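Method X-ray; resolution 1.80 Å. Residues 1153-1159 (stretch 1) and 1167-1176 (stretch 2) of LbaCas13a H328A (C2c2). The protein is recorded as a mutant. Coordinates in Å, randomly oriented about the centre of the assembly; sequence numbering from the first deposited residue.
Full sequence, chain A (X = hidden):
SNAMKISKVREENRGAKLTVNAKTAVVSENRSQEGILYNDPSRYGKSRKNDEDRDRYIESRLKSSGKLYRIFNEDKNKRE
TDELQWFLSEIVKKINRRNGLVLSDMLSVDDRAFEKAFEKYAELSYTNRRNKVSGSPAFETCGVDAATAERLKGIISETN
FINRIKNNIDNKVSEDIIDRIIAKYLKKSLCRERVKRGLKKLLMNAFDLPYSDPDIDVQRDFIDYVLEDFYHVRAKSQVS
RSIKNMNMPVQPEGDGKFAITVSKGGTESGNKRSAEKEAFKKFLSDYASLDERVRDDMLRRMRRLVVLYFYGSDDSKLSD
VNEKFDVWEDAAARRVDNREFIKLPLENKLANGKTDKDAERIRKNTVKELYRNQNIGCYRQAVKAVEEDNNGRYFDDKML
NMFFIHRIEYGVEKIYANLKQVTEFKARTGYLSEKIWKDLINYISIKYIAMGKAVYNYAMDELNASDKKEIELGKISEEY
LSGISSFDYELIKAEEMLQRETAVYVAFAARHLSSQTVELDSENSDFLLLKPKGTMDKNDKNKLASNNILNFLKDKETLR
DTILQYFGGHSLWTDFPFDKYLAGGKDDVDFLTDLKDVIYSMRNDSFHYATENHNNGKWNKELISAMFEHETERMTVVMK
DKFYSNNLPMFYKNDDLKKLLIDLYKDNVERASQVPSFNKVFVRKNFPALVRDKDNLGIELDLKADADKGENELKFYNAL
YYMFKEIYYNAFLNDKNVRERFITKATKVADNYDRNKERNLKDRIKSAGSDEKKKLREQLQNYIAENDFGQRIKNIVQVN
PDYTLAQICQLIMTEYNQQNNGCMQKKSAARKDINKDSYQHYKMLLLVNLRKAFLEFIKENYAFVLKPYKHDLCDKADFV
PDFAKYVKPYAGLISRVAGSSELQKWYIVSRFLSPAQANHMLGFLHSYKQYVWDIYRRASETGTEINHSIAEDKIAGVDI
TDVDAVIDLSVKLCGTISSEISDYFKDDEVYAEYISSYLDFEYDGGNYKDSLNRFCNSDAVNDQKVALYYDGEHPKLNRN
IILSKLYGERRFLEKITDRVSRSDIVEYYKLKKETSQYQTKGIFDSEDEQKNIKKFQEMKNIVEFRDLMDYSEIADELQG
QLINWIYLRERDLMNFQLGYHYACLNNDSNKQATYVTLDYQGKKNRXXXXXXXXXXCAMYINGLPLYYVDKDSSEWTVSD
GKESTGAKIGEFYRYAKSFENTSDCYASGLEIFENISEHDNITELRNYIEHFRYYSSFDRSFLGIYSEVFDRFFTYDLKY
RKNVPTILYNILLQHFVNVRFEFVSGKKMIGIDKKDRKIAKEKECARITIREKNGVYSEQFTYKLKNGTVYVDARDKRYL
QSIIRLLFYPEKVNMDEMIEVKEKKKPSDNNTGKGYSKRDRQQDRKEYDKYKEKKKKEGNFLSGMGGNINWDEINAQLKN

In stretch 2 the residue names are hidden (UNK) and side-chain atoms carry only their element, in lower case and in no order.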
# COMPACT_ATOMS: atom_id res chain seq x y z
N ALA A 1153 28.54 7.18 -30.68
CA ALA A 1153 29.66 7.04 -29.76
C ALA A 1153 29.28 7.44 -28.35
O ALA A 1153 29.58 6.71 -27.39
CB ALA A 1153 30.84 7.89 -30.24
N THR A 1154 28.67 8.61 -28.18
CA THR A 1154 28.42 9.14 -26.84
C THR A 1154 27.23 8.48 -26.15
O THR A 1154 27.02 8.71 -24.95
CB THR A 1154 28.20 10.64 -26.88
OG1 THR A 1154 27.11 10.94 -27.76
CG2 THR A 1154 29.47 11.37 -27.33
N TYR A 1155 26.46 7.68 -26.87
CA TYR A 1155 25.47 6.83 -26.22
C TYR A 1155 26.14 5.78 -25.35
O TYR A 1155 25.65 5.45 -24.26
CB TYR A 1155 24.61 6.17 -27.29
CG TYR A 1155 23.46 5.32 -26.82
CD1 TYR A 1155 22.23 5.89 -26.54
CD2 TYR A 1155 23.59 3.95 -26.72
CE1 TYR A 1155 21.15 5.11 -26.13
CE2 TYR A 1155 22.52 3.15 -26.32
CZ TYR A 1155 21.30 3.75 -26.04
OH TYR A 1155 20.24 2.96 -25.65
N VAL A 1156 27.27 5.23 -25.82
CA VAL A 1156 27.97 4.16 -25.11
C VAL A 1156 29.02 4.73 -24.17
O VAL A 1156 29.21 4.22 -23.06
CB VAL A 1156 28.60 3.19 -26.14
CG1 VAL A 1156 29.28 2.01 -25.44
CG2 VAL A 1156 27.56 2.71 -27.13
N THR A 1157 29.71 5.79 -24.58
CA THR A 1157 30.88 6.25 -23.86
C THR A 1157 30.92 7.77 -23.86
O THR A 1157 30.85 8.39 -24.92
CB THR A 1157 32.16 5.70 -24.52
OG1 THR A 1157 32.17 4.27 -24.41
CG2 THR A 1157 33.40 6.28 -23.87
N LEU A 1158 31.05 8.36 -22.68
CA LEU A 1158 31.30 9.79 -22.56
C LEU A 1158 32.75 10.00 -22.15
O LEU A 1158 33.22 9.39 -21.19
CB LEU A 1158 30.37 10.45 -21.54
CG LEU A 1158 28.99 10.88 -22.01
CD1 LEU A 1158 28.08 11.06 -20.80
CD2 LEU A 1158 29.04 12.17 -22.85
N ASP A 1159 33.46 10.84 -22.89
CA ASP A 1159 34.85 11.16 -22.56
C ASP A 1159 34.91 12.65 -22.27
O ASP A 1159 35.29 13.45 -23.13
CB ASP A 1159 35.78 10.75 -23.68
CG ASP A 1159 37.23 11.01 -23.34
OD1 ASP A 1159 37.57 11.14 -22.15
OD2 ASP A 1159 38.04 11.07 -24.29
N UNK A 1167 35.60 9.76 -17.76
CA UNK A 1167 35.17 8.89 -18.84
C UNK A 1167 34.11 7.96 -18.28
O UNK A 1167 34.33 7.33 -17.24
c UNK A 1167 37.12 6.53 -21.23
c UNK A 1167 35.98 7.39 -20.74
n UNK A 1167 38.03 5.27 -23.18
c UNK A 1167 36.94 6.17 -22.70
c UNK A 1167 36.33 8.10 -19.43
N UNK A 1168 32.98 7.87 -18.98
CA UNK A 1168 31.81 7.12 -18.54
C UNK A 1168 31.52 6.08 -19.60
O UNK A 1168 31.09 6.42 -20.71
c UNK A 1168 31.26 9.18 -16.19
c UNK A 1168 29.47 7.27 -17.60
c UNK A 1168 30.59 8.02 -18.34
c UNK A 1168 30.97 9.33 -17.65
N UNK A 1169 31.73 4.81 -19.27
CA UNK A 1169 31.34 3.69 -20.11
C UNK A 1169 29.95 3.22 -19.67
O UNK A 1169 29.66 3.16 -18.48
o UNK A 1169 34.06 3.23 -21.54
c UNK A 1169 32.35 2.55 -19.98
c UNK A 1169 33.78 2.99 -20.37
n UNK A 1169 34.66 3.12 -19.38
N UNK A 1170 29.10 2.92 -20.64
CA UNK A 1170 27.68 2.77 -20.31
C UNK A 1170 27.02 4.11 -20.07
O UNK A 1170 26.15 4.24 -19.19
N UNK A 1171 27.41 5.12 -20.85
CA UNK A 1171 27.05 6.51 -20.58
C UNK A 1171 25.54 6.69 -20.50
O UNK A 1171 25.06 7.39 -19.61
c UNK A 1171 27.61 7.43 -21.67
N UNK A 1172 24.79 6.09 -21.44
CA UNK A 1172 23.34 6.29 -21.44
C UNK A 1172 22.75 5.87 -20.11
O UNK A 1172 21.85 6.52 -19.58
c UNK A 1172 21.14 5.71 -22.55
c UNK A 1172 23.01 4.10 -22.60
c UNK A 1172 20.67 7.09 -22.79
c UNK A 1172 22.67 5.55 -22.61
N UNK A 1173 23.27 4.79 -19.52
CA UNK A 1173 22.72 4.31 -18.26
C UNK A 1173 23.06 5.26 -17.12
O UNK A 1173 22.20 5.57 -16.29
c UNK A 1173 23.26 2.91 -17.95
c UNK A 1173 23.02 1.84 -18.99
c UNK A 1173 23.68 0.54 -18.56
c UNK A 1173 21.52 1.66 -19.25
N UNK A 1174 24.31 5.72 -17.08
CA UNK A 1174 24.69 6.74 -16.11
C UNK A 1174 23.78 7.95 -16.22
O UNK A 1174 23.25 8.45 -15.22
c UNK A 1174 26.16 7.15 -16.34
c UNK A 1174 27.49 9.13 -13.36
c UNK A 1174 26.56 8.31 -15.45
o UNK A 1174 27.54 11.45 -12.91
c UNK A 1174 27.15 8.07 -14.22
c UNK A 1174 27.23 10.42 -13.76
c UNK A 1174 26.30 9.62 -15.82
c UNK A 1174 26.62 10.67 -14.98
N UNK A 1175 23.58 8.44 -17.45
CA UNK A 1175 22.85 9.68 -17.64
C UNK A 1175 21.38 9.52 -17.30
O UNK A 1175 20.75 10.48 -16.81
c UNK A 1175 23.04 10.18 -19.08
o UNK A 1175 25.24 12.28 -17.90
n UNK A 1175 24.55 12.86 -19.94
c UNK A 1175 24.83 11.97 -19.01
c UNK A 1175 24.53 10.52 -19.36
N UNK A 1176 20.82 8.34 -17.53
CA UNK A 1176 19.44 8.09 -17.11
C UNK A 1176 19.33 8.22 -15.60
O UNK A 1176 18.45 8.91 -15.07
c UNK A 1176 18.72 6.75 -19.12
c UNK A 1176 18.95 6.72 -17.60
c UNK A 1176 18.51 5.39 -19.75
c UNK A 1176 17.62 6.37 -16.88

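Position 1167 lies in the strand, with four carbons in a row ending in a nitrogen, fully extended with every chi angle near t. Its fourth carbon lies 3.7 Å from Thr1157 CG2, and its CA approaches Leu1158 O at 3.1 Å. An unbranched chain ending in nitrogen is lysine, Lys1167, which pairs with Asp1159 in the antiparallel register without a salt bridge.

Position 1168 carries four carbons, forked at the first, with one arm two carbons long; its CB sits 4.0 Å from Leu1158 CB. This is isoleucine, Ile1168. Its N donates to Leu1158 O (2.7 Å) and its O accepts from Leu1158 N (2.8 Å), while the same O meets Thr1157 CA at 3.2 Å.

At 1169 two carbons are present, the second carrying one oxygen and one nitrogen. That terminal amide so close to the backbone marks asparagine, Asn1169. It lies opposite Thr1157, yet Asn1169 OD1 and Thr1157 OG1 remain 3.6 Å apart; the nitrogen is satisfied elsewhere in the structure.

Position 1170 has no side-chain atoms and is Gly1170. With phi/psi of 75/38°, a CB would be jammed against the carbonyl oxygen of the preceding residue. Gly1170 N makes a weak hydrogen bond to Val1156 O (2.7 Å), and the residue caps the start of the next helix by position.

Position 1171 bears a single carbon, 3.6 Å from Thr1154 O and 3.7 Å from Leu1158 CG: alanine, Ala1171. Its N donates to Val1156 O at 3.0 Å, nearly linearly.

Position 1172 again shows four carbons forked at the first, with one two-carbon arm. One branch carbon stands over the Tyr1155 ring, 3.9 Å from its centroid. This is Ile1172, the carbon over the ring is CG2, and Ile1172 N donates to Tyr1155 O (3.0 Å).

Position 1173 has four carbons forked at the second, beyond reach of stretch 1: Leu1173. Position 1174, one carbon and a six-carbon ring bearing an oxygen, is Tyr1174, also without contact here. Position 1175 has three carbons, the third carrying oxygen and nitrogen, and that third carbon lies 3.8 Å from Leu1158 CD1; it is Gln1175. Position 1176, four carbons forked at the first with one longer arm, is Ile1176 and makes no contact.

The contact thus joins two antiparallel strands through the reciprocal Leu1158–Ile1168 hydrogen bonds. Beyond them, the carbonyls of Tyr1155 and Val1156 receive amides from the turn and first helical residues, while Leu1158 and Tyr1155 pack against Ala1171 and Ile1172.

Stretch 2 1167-1176: KINGAILYQI
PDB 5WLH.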